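Local coordinates for protein 3-hydroxyisobutyryl-CoA hydrolase (Mycobacterium thermoresistibile, PDB 4HDT) that probably hydrolyses 3-hydroxy-2-methylpropanoyl-CoA to 3-hydroxy-2-methylpropanoate and CoA, as a zinc-binding protein of the crotonase-like enoyl-CoA hydratase/isomerase family, at residues S110-I115 with T136-P141; N128-T133 with F185-V190; Y293-A298 with A337-V342. All coordinates share one frame; numbering follows the deposited sequence.

Interaction 1: residues S110-I115 with T136-P141; sequences SIMDGI and TKMAMP
A short two-stranded parallel sheet, strands 115-117 and 137-139, begins at this contact, close to where the chain leaves strand 108-112 of the larger sheet. The departure is sharp: Met112 is the centre of an inverse gamma turn, closed by a weak bond from Asp113 N to Ile111 O, and Gly114, with a positive phi of 59°, turns the backbone further. Lys137 N then donates almost straight to Gly114 O at 2.8 Å, although it reaches the oxygen from above the carbonyl plane. Two CA-H...O contacts, Thr136 CA to Gly114 O (3.3 Å) and Ile115 CA to Lys137 O (3.5 Å), flank this bond and set Ile115 opposite Lys137 as a parallel bridge pair.

The hydroxyl of Thr136 ties the turn to the start of strand 137-139. With OG1 anti to its own carbonyl carbon (chi1 -59°), it donates 2.7 Å to Met112 O within the carbonyl plane; it is also bonded to Thr133 N, so two partners fix its rotation. Thr136 CG2, anti to the backbone N, packs against the same oxygen. Next to these hydrogen bonds the side chains of Met112 and Met138 cross obliquely. Met138 runs straight from CA to SD before bending at chi3 (-65°), which brings its methyl CE to 3.7 Å from Met112 SD.

Asp113 turns its CB away from 136-141. Its OD1 is hydrogen-bonded to His192 ND1 and Thr133 OG1; because His192 binds zinc together with Glu64, Asp113 is a second-shell residue that probably orients this ligand and may polarise its imidazole. Passage of the chain from the larger sheet into a second, smaller one is consistent with the crotonase fold, a spiral of beta-beta-alpha units whose strands form two sheets.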
loop_
_atom_site.group_PDB
_atom_site.type_symbol
_atom_site.label_atom_id
_atom_site.label_comp_id
_atom_site.label_asym_id
_atom_site.label_seq_id
_atom_site.Cartn_x
_atom_site.Cartn_y
_atom_site.Cartn_z
ATOM N N SER A 110 -3.349 13.710 -2.007
ATOM C CA SER A 110 -2.723 12.982 -0.886
ATOM C C SER A 110 -1.290 13.420 -0.761
ATOM O O SER A 110 -0.579 13.595 -1.770
ATOM C CB SER A 110 -2.798 11.509 -1.058
ATOM O OG SER A 110 -2.204 11.125 -2.283
ATOM N N ILE A 111 -0.889 13.696 0.476
ATOM C CA ILE A 111 0.486 14.120 0.771
ATOM C C ILE A 111 1.274 12.951 1.334
ATOM O O ILE A 111 1.357 12.733 2.541
ATOM C CB ILE A 111 0.555 15.331 1.735
ATOM C CG1 ILE A 111 -0.385 16.464 1.300
ATOM C CG2 ILE A 111 2.004 15.798 1.904
ATOM C CD1 ILE A 111 -0.077 17.041 -0.041
ATOM N N MET A 112 1.848 12.185 0.407
ATOM C CA MET A 112 2.555 10.948 0.743
ATOM C C MET A 112 4.031 11.295 0.993
ATOM O O MET A 112 4.952 10.861 0.305
ATOM C CB MET A 112 2.341 9.941 -0.408
ATOM C CG MET A 112 0.913 9.384 -0.441
ATOM S SD MET A 112 0.678 8.038 -1.611
ATOM C CE MET A 112 0.734 9.003 -3.100
ATOM N N ASP A 113 4.213 12.037 2.067
ATOM C CA ASP A 113 5.500 12.507 2.563
ATOM C C ASP A 113 6.064 11.485 3.532
ATOM O O ASP A 113 5.343 10.733 4.176
ATOM C CB ASP A 113 5.225 13.819 3.273
ATOM C CG ASP A 113 6.437 14.412 3.911
ATOM O OD1 ASP A 113 7.488 14.521 3.309
ATOM O OD2 ASP A 113 6.294 14.810 5.080
ATOM N N GLY A 114 7.376 11.382 3.584
ATOM C CA GLY A 114 8.012 10.500 4.550
ATOM C C GLY A 114 7.620 9.034 4.432
ATOM O O GLY A 114 7.397 8.506 3.335
ATOM N N ILE A 115 7.496 8.372 5.559
ATOM C CA ILE A 115 7.142 6.946 5.574
ATOM C C ILE A 115 5.682 6.758 5.113
ATOM O O ILE A 115 4.769 7.311 5.703
ATOM C CB ILE A 115 7.333 6.370 6.996
ATOM C CG1 ILE A 115 8.819 6.380 7.377
ATOM C CG2 ILE A 115 6.780 4.960 7.096
ATOM C CD1 ILE A 115 9.083 6.114 8.848
ATOM N N THR A 136 10.015 10.894 0.953
ATOM C CA THR A 136 9.165 9.720 0.786
ATOM C C THR A 136 9.942 8.394 0.819
ATOM O O THR A 136 10.958 8.232 0.101
ATOM C CB THR A 136 8.347 9.847 -0.517
ATOM O OG1 THR A 136 7.537 11.044 -0.437
ATOM C CG2 THR A 136 7.493 8.590 -0.787
ATOM N N LYS A 137 9.485 7.486 1.688
ATOM C CA LYS A 137 9.969 6.101 1.772
ATOM C C LYS A 137 8.729 5.244 1.711
ATOM O O LYS A 137 8.025 5.066 2.721
ATOM C CB LYS A 137 10.815 5.871 3.037
ATOM C CG LYS A 137 12.087 6.730 2.973
ATOM C CD LYS A 137 13.052 6.479 4.099
ATOM C CE LYS A 137 14.291 7.366 3.973
ATOM N NZ LYS A 137 14.031 8.817 4.330
ATOM N N MET A 138 8.438 4.741 0.502
ATOM C CA MET A 138 7.182 4.035 0.229
ATOM C C MET A 138 7.452 2.562 0.077
ATOM O O MET A 138 8.457 2.169 -0.492
ATOM C CB MET A 138 6.510 4.607 -1.031
ATOM C CG MET A 138 5.086 4.093 -1.285
ATOM S SD MET A 138 4.236 4.894 -2.671
ATOM C CE MET A 138 4.075 6.569 -2.141
ATOM N N ALA A 139 6.561 1.732 0.585
ATOM C CA ALA A 139 6.757 0.297 0.473
ATOM C C ALA A 139 5.473 -0.465 0.649
ATOM O O ALA A 139 4.504 0.054 1.234
ATOM C CB ALA A 139 7.774 -0.207 1.495
ATOM N N MET A 140 5.461 -1.681 0.087
ATOM C CA MET A 140 4.471 -2.716 0.399
ATOM C C MET A 140 5.229 -3.895 1.011
ATOM O O MET A 140 5.647 -4.822 0.324
ATOM C CB MET A 140 3.677 -3.110 -0.866
ATOM C CG MET A 140 2.901 -1.944 -1.481
ATOM S SD MET A 140 1.608 -1.273 -0.423
ATOM C CE MET A 140 0.459 -2.666 -0.305
ATOM N N PRO A 141 5.454 -3.837 2.331
ATOM C CA PRO A 141 6.368 -4.764 3.019
ATOM C C PRO A 141 5.726 -6.020 3.633
ATOM O O PRO A 141 6.363 -6.731 4.450
ATOM C CB PRO A 141 6.879 -3.866 4.128
ATOM C CG PRO A 141 5.658 -3.149 4.534
ATOM C CD PRO A 141 4.938 -2.821 3.262
#

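Interaction 2: residues N128-T133 with F185-V190; sequences NVRVVT and FADHYV
Strands 129-132 and 188-189 pair in parallel, with Val131 bridged to His188 and Val132 to Tyr189, although the six-residue segments as wholes diverge by 55°; nearly axial bonds run from Val132 N to His188 O and from Val190 N to Val132 O (each 2.9 Å). At the start of the ladder Arg130 O is shared, taking Asp187 N at 2.9 Å and His188 N at 3.0 Å.

Arg130 and Asp187 form a salt bridge. The arginine bends at chi3 (-61°) and grips the carboxylate side-on, NE to OD2 and NH2 to OD1, both 2.9 Å and nearly straight. Both acceptors lie in the guanidinium plane, yet the nitrogens meet the carboxylate from above its own plane, the two groups being turned 48° apart. OD2 keeps its anti lone pair for Arg130 N, so backbone and side chain of one residue hold the same oxygen. Ala186 N sits over the centre of one guanidinium face, while NH1 bonds to Gly184 O and Ala125 O. A water in the plane of the His188 ring joins NE2 to Asn128 O.

Apolar contacts line both faces of the ladder: Val131 CG1 meets Val190 CG2, and Val132 CG1 meets Ala186 CB at 3.6 Å. Strand 129-132 lies between 108-112 and the outermost strand 188-189; helix 195-205 packs on Val131 and Val190, helix 177-183 on Val132, Ala186 and Tyr189.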
loop_
_atom_site.group_PDB
_atom_site.type_symbol
_atom_site.label_atom_id
_atom_site.label_comp_id
_atom_site.label_asym_id
_atom_site.label_seq_id
_atom_site.Cartn_x
_atom_site.Cartn_y
_atom_site.Cartn_z
ATOM N N ASN A 128 -6.240 11.129 -6.797
ATOM C CA ASN A 128 -6.078 11.631 -8.141
ATOM C C ASN A 128 -5.122 12.774 -8.263
ATOM O O ASN A 128 -4.758 13.166 -9.381
ATOM C CB ASN A 128 -7.447 11.971 -8.756
ATOM C CG ASN A 128 -8.287 12.817 -7.832
ATOM O OD1 ASN A 128 -7.915 13.937 -7.572
ATOM N ND2 ASN A 128 -9.509 12.325 -7.419
ATOM N N VAL A 129 -4.688 13.291 -7.109
ATOM C CA VAL A 129 -3.581 14.247 -7.057
ATOM C C VAL A 129 -2.599 13.784 -5.973
ATOM O O VAL A 129 -2.648 14.219 -4.798
ATOM C CB VAL A 129 -4.009 15.690 -6.797
ATOM C CG1 VAL A 129 -2.841 16.644 -6.989
ATOM C CG2 VAL A 129 -5.125 16.093 -7.743
ATOM N N ARG A 130 -1.678 12.910 -6.391
ATOM C CA ARG A 130 -0.834 12.167 -5.450
ATOM C C ARG A 130 0.543 12.792 -5.406
ATOM O O ARG A 130 1.241 12.818 -6.417
ATOM C CB ARG A 130 -0.733 10.720 -5.900
ATOM C CG ARG A 130 -2.103 9.997 -5.940
ATOM C CD ARG A 130 -2.063 8.648 -6.602
ATOM N NE ARG A 130 -1.628 8.753 -8.001
ATOM C CZ ARG A 130 -1.254 7.705 -8.725
ATOM N NH1 ARG A 130 -1.338 6.484 -8.222
ATOM N NH2 ARG A 130 -0.794 7.865 -9.963
ATOM N N VAL A 131 0.872 13.322 -4.246
ATOM C CA VAL A 131 2.119 14.114 -4.074
ATOM C C VAL A 131 3.114 13.330 -3.216
ATOM O O VAL A 131 2.755 12.790 -2.140
ATOM C CB VAL A 131 1.822 15.460 -3.398
ATOM C CG1 VAL A 131 3.098 16.257 -3.175
ATOM C CG2 VAL A 131 0.786 16.269 -4.213
ATOM N N VAL A 132 4.332 13.210 -3.716
ATOM C CA VAL A 132 5.445 12.655 -2.936
ATOM C C VAL A 132 6.529 13.695 -2.806
ATOM O O VAL A 132 6.482 14.747 -3.450
ATOM C CB VAL A 132 6.012 11.352 -3.555
ATOM C CG1 VAL A 132 5.043 10.182 -3.379
ATOM C CG2 VAL A 132 6.321 11.554 -5.030
ATOM N N THR A 133 7.497 13.446 -1.914
ATOM C CA THR A 133 8.500 14.446 -1.594
ATOM C C THR A 133 9.893 13.818 -1.616
ATOM O O THR A 133 10.037 12.621 -1.908
ATOM C CB THR A 133 8.300 15.018 -0.168
ATOM O OG1 THR A 133 8.683 14.006 0.808
ATOM C CG2 THR A 133 6.866 15.447 0.080
ATOM N N PHE A 185 2.471 5.063 -8.650
ATOM C CA PHE A 185 1.899 5.195 -7.275
ATOM C C PHE A 185 1.680 6.658 -6.880
ATOM O O PHE A 185 1.050 6.967 -5.865
ATOM C CB PHE A 185 2.822 4.547 -6.232
ATOM C CG PHE A 185 2.719 3.041 -6.118
ATOM C CD1 PHE A 185 2.960 2.211 -7.205
ATOM C CD2 PHE A 185 2.430 2.428 -4.907
ATOM C CE1 PHE A 185 2.909 0.835 -7.110
ATOM C CE2 PHE A 185 2.373 1.029 -4.802
ATOM C CZ PHE A 185 2.631 0.218 -5.901
ATOM N N ALA A 186 2.235 7.576 -7.673
ATOM C CA ALA A 186 2.098 9.011 -7.411
ATOM C C ALA A 186 2.267 9.783 -8.715
ATOM O O ALA A 186 2.727 9.215 -9.705
ATOM C CB ALA A 186 3.127 9.470 -6.369
ATOM N N ASP A 187 1.944 11.059 -8.643
ATOM C CA ASP A 187 1.829 11.952 -9.803
ATOM C C ASP A 187 2.850 13.132 -9.779
ATOM O O ASP A 187 3.339 13.539 -10.839
ATOM C CB ASP A 187 0.424 12.532 -9.825
ATOM C CG ASP A 187 -0.677 11.459 -9.864
ATOM O OD1 ASP A 187 -0.649 10.618 -10.829
ATOM O OD2 ASP A 187 -1.565 11.499 -8.963
ATOM N N HIS A 188 3.072 13.732 -8.605
ATOM C CA HIS A 188 3.761 15.025 -8.496
ATOM C C HIS A 188 4.779 14.964 -7.345
ATOM O O HIS A 188 4.582 14.236 -6.375
ATOM C CB HIS A 188 2.797 16.153 -8.199
ATOM C CG HIS A 188 1.628 16.220 -9.146
ATOM N ND1 HIS A 188 1.766 16.630 -10.439
ATOM C CD2 HIS A 188 0.323 15.901 -8.977
ATOM C CE1 HIS A 188 0.586 16.574 -11.046
ATOM N NE2 HIS A 188 -0.304 16.131 -10.179
ATOM N N TYR A 189 5.834 15.728 -7.526
ATOM C CA TYR A 189 6.962 15.810 -6.562
ATOM C C TYR A 189 7.109 17.225 -6.012
ATOM O O TYR A 189 7.184 18.194 -6.786
ATOM C CB TYR A 189 8.237 15.377 -7.252
ATOM C CG TYR A 189 9.495 15.581 -6.452
ATOM C CD1 TYR A 189 9.943 14.623 -5.550
ATOM C CD2 TYR A 189 10.220 16.740 -6.611
ATOM C CE1 TYR A 189 11.127 14.835 -4.850
ATOM C CE2 TYR A 189 11.370 16.968 -5.922
ATOM C CZ TYR A 189 11.820 16.015 -5.051
ATOM O OH TYR A 189 12.979 16.299 -4.386
ATOM N N VAL A 190 7.108 17.349 -4.677
ATOM C CA VAL A 190 7.205 18.633 -3.992
ATOM C C VAL A 190 8.191 18.385 -2.837
ATOM O O VAL A 190 7.938 17.490 -2.030
ATOM C CB VAL A 190 5.848 19.113 -3.385
ATOM C CG1 VAL A 190 6.019 20.399 -2.575
ATOM C CG2 VAL A 190 4.802 19.387 -4.458
HETATM O O HOH W 1 -2.991 15.342 -10.713
#

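Interaction 3: residues Y293-A298 with A337-V342; sequences YRVSCA and AYFAPV
Apolar packing and the long side chain of Arg294 join helix 285-299 to the irregular chain after helix 332-336. Val295, whose CG2 is anti to its carbonyl carbon, lays that methyl over the face of the Phe339 ring in a CH-pi contact, 4.1 Å from the centroid and 29° off the normal; the two side chains lie side by side and point the same way. One turn further on, Ala298 CB fits against Tyr338, 3.6 Å from its CA and close to CD2 of the ring. Val342 spreads its methyls, CG2 to Tyr293 CE2 (3.9 Å) and CG1 to Cys297 CB.

Extended from CG to NE, the Arg294 chain runs along the carbonyl of Ala340, and Pro341 CA sits 3.4 Å above one guanidinium face near the rim. The charge is met by Glu345, which forms a salt bridge with NH2.

Polar links between the two segments pass through water. One water lies 2.9 Å from Arg294 O and 2.8 Å from Ala340 O, bridging the two carbonyls, though it has more acceptors around it than protons to give. A second lies in the guanidinium plane, accepts from Arg294 NH1 at 2.8 Å and donates to Phe339 O. The backbones also meet where Val295 CA approaches Tyr338 O at 3.3 Å in a CA-H...O contact.

Tyr338 and Phe339 also pack on helix 266-279, where Arg278 makes a cation-pi contact with Phe339. The arrangement is helix-to-loop packing, two aromatic residues of a loop packed against helices 285-299 and 266-279 in the helical C-terminal part of this crotonase-like protein.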
loop_
_atom_site.group_PDB
_atom_site.type_symbol
_atom_site.label_atom_id
_atom_site.label_comp_id
_atom_site.label_asym_id
_atom_site.label_seq_id
_atom_site.Cartn_x
_atom_site.Cartn_y
_atom_site.Cartn_z
ATOM N N TYR A 293 -9.239 -9.485 -0.683
ATOM C CA TYR A 293 -9.982 -9.789 0.545
ATOM C C TYR A 293 -9.979 -11.304 0.809
ATOM O O TYR A 293 -9.796 -11.725 1.947
ATOM C CB TYR A 293 -11.419 -9.269 0.426
ATOM C CG TYR A 293 -12.267 -9.465 1.649
ATOM C CD1 TYR A 293 -12.057 -8.676 2.798
ATOM C CD2 TYR A 293 -13.280 -10.410 1.664
ATOM C CE1 TYR A 293 -12.821 -8.840 3.926
ATOM C CE2 TYR A 293 -14.033 -10.587 2.789
ATOM C CZ TYR A 293 -13.823 -9.817 3.916
ATOM O OH TYR A 293 -14.641 -10.072 5.014
ATOM N N ARG A 294 -10.178 -12.114 -0.231
ATOM C CA ARG A 294 -10.068 -13.585 -0.082
ATOM C C ARG A 294 -8.684 -13.955 0.463
ATOM O O ARG A 294 -8.560 -14.757 1.386
ATOM C CB ARG A 294 -10.284 -14.322 -1.409
ATOM C CG ARG A 294 -11.705 -14.171 -1.952
ATOM C CD ARG A 294 -11.824 -14.791 -3.335
ATOM N NE ARG A 294 -13.197 -15.047 -3.732
ATOM C CZ ARG A 294 -13.555 -15.679 -4.864
ATOM N NH1 ARG A 294 -12.627 -16.090 -5.735
ATOM N NH2 ARG A 294 -14.839 -15.895 -5.131
ATOM N N VAL A 295 -7.648 -13.337 -0.096
ATOM C CA VAL A 295 -6.270 -13.627 0.308
ATOM C C VAL A 295 -6.025 -13.229 1.764
ATOM O O VAL A 295 -5.452 -14.020 2.538
ATOM C CB VAL A 295 -5.270 -12.964 -0.651
ATOM C CG1 VAL A 295 -3.829 -13.022 -0.168
ATOM C CG2 VAL A 295 -5.377 -13.598 -2.058
ATOM N N SER A 296 -6.466 -12.029 2.144
ATOM C CA SER A 296 -6.299 -11.564 3.534
ATOM C C SER A 296 -7.041 -12.473 4.516
ATOM O O SER A 296 -6.494 -12.856 5.525
ATOM C CB SER A 296 -6.726 -10.110 3.694
ATOM O OG SER A 296 -5.938 -9.246 2.858
ATOM N N CYS A 297 -8.286 -12.807 4.189
ATOM C CA CYS A 297 -9.079 -13.722 5.002
ATOM C C CYS A 297 -8.378 -15.060 5.182
ATOM O O CYS A 297 -8.352 -15.609 6.301
ATOM C CB CYS A 297 -10.435 -13.928 4.377
ATOM S SG CYS A 297 -11.587 -12.544 4.618
ATOM N N ALA A 298 -7.840 -15.606 4.091
ATOM C CA ALA A 298 -7.099 -16.870 4.164
ATOM C C ALA A 298 -5.857 -16.737 5.068
ATOM O O ALA A 298 -5.580 -17.653 5.888
ATOM C CB ALA A 298 -6.721 -17.342 2.763
ATOM N N ALA A 337 -5.158 -22.258 -2.073
ATOM C CA ALA A 337 -6.026 -22.113 -0.874
ATOM C C ALA A 337 -6.280 -20.652 -0.484
ATOM O O ALA A 337 -7.316 -20.340 0.079
ATOM C CB ALA A 337 -5.419 -22.859 0.295
ATOM N N TYR A 338 -5.359 -19.749 -0.794
ATOM C CA TYR A 338 -5.533 -18.345 -0.434
ATOM C C TYR A 338 -6.555 -17.623 -1.293
ATOM O O TYR A 338 -7.023 -16.553 -0.931
ATOM C CB TYR A 338 -4.215 -17.597 -0.478
ATOM C CG TYR A 338 -3.314 -17.823 0.717
ATOM C CD1 TYR A 338 -2.625 -19.019 0.881
ATOM C CD2 TYR A 338 -3.083 -16.800 1.612
ATOM C CE1 TYR A 338 -1.768 -19.212 1.968
ATOM C CE2 TYR A 338 -2.208 -16.955 2.679
ATOM C CZ TYR A 338 -1.555 -18.159 2.857
ATOM O OH TYR A 338 -0.679 -18.285 3.906
ATOM N N PHE A 339 -6.945 -18.228 -2.417
ATOM C CA PHE A 339 -7.851 -17.614 -3.371
ATOM C C PHE A 339 -9.243 -18.213 -3.292
ATOM O O PHE A 339 -10.085 -17.882 -4.114
ATOM C CB PHE A 339 -7.260 -17.738 -4.789
ATOM C CG PHE A 339 -5.976 -16.997 -4.947
ATOM C CD1 PHE A 339 -5.986 -15.659 -5.269
ATOM C CD2 PHE A 339 -4.744 -17.621 -4.746
ATOM C CE1 PHE A 339 -4.801 -14.941 -5.365
ATOM C CE2 PHE A 339 -3.562 -16.919 -4.862
ATOM C CZ PHE A 339 -3.583 -15.585 -5.162
ATOM N N ALA A 340 -9.499 -19.014 -2.257
ATOM C CA ALA A 340 -10.806 -19.622 -2.078
ATOM C C ALA A 340 -11.887 -18.573 -1.826
ATOM O O ALA A 340 -11.646 -17.514 -1.184
ATOM C CB ALA A 340 -10.773 -20.629 -0.953
ATOM N N PRO A 341 -13.097 -18.846 -2.350
ATOM C CA PRO A 341 -14.264 -18.022 -2.024
ATOM C C PRO A 341 -14.483 -17.901 -0.544
ATOM O O PRO A 341 -14.215 -18.843 0.203
ATOM C CB PRO A 341 -15.441 -18.834 -2.583
ATOM C CG PRO A 341 -14.868 -19.636 -3.684
ATOM C CD PRO A 341 -13.409 -19.875 -3.356
ATOM N N VAL A 342 -15.037 -16.772 -0.139
ATOM C CA VAL A 342 -15.408 -16.550 1.251
ATOM C C VAL A 342 -16.853 -16.047 1.276
ATOM O O VAL A 342 -17.385 -15.663 0.244
ATOM C CB VAL A 342 -14.453 -15.547 1.919
ATOM C CG1 VAL A 342 -13.036 -16.107 1.914
ATOM C CG2 VAL A 342 -14.544 -14.163 1.275
HETATM O O HOH W 2 -9.813 -17.328 0.880
HETATM O O HOH W 3 -9.930 -15.211 -5.796
#

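From the N terminus, strand 108-112 opens interaction 1, which closes at 136-141 a loop containing helix 119-124 and strand 129-132. That inner strand starts interaction 2, completed by 185-190 beyond interaction 1, so the two contacts cross along the chain. They also touch: Met112 N lies 2.8 Å from Val131 O, a probable hydrogen bond, where strands 108-112 and 129-132 are neighbours. Together they join the large sheet, its edge strand 188-189 and the small parallel sheet. Interaction 3 follows in series, joining helix 285-299 to the C-terminal chain; its centre is about 32 Å from that of interaction 2, across the molecule.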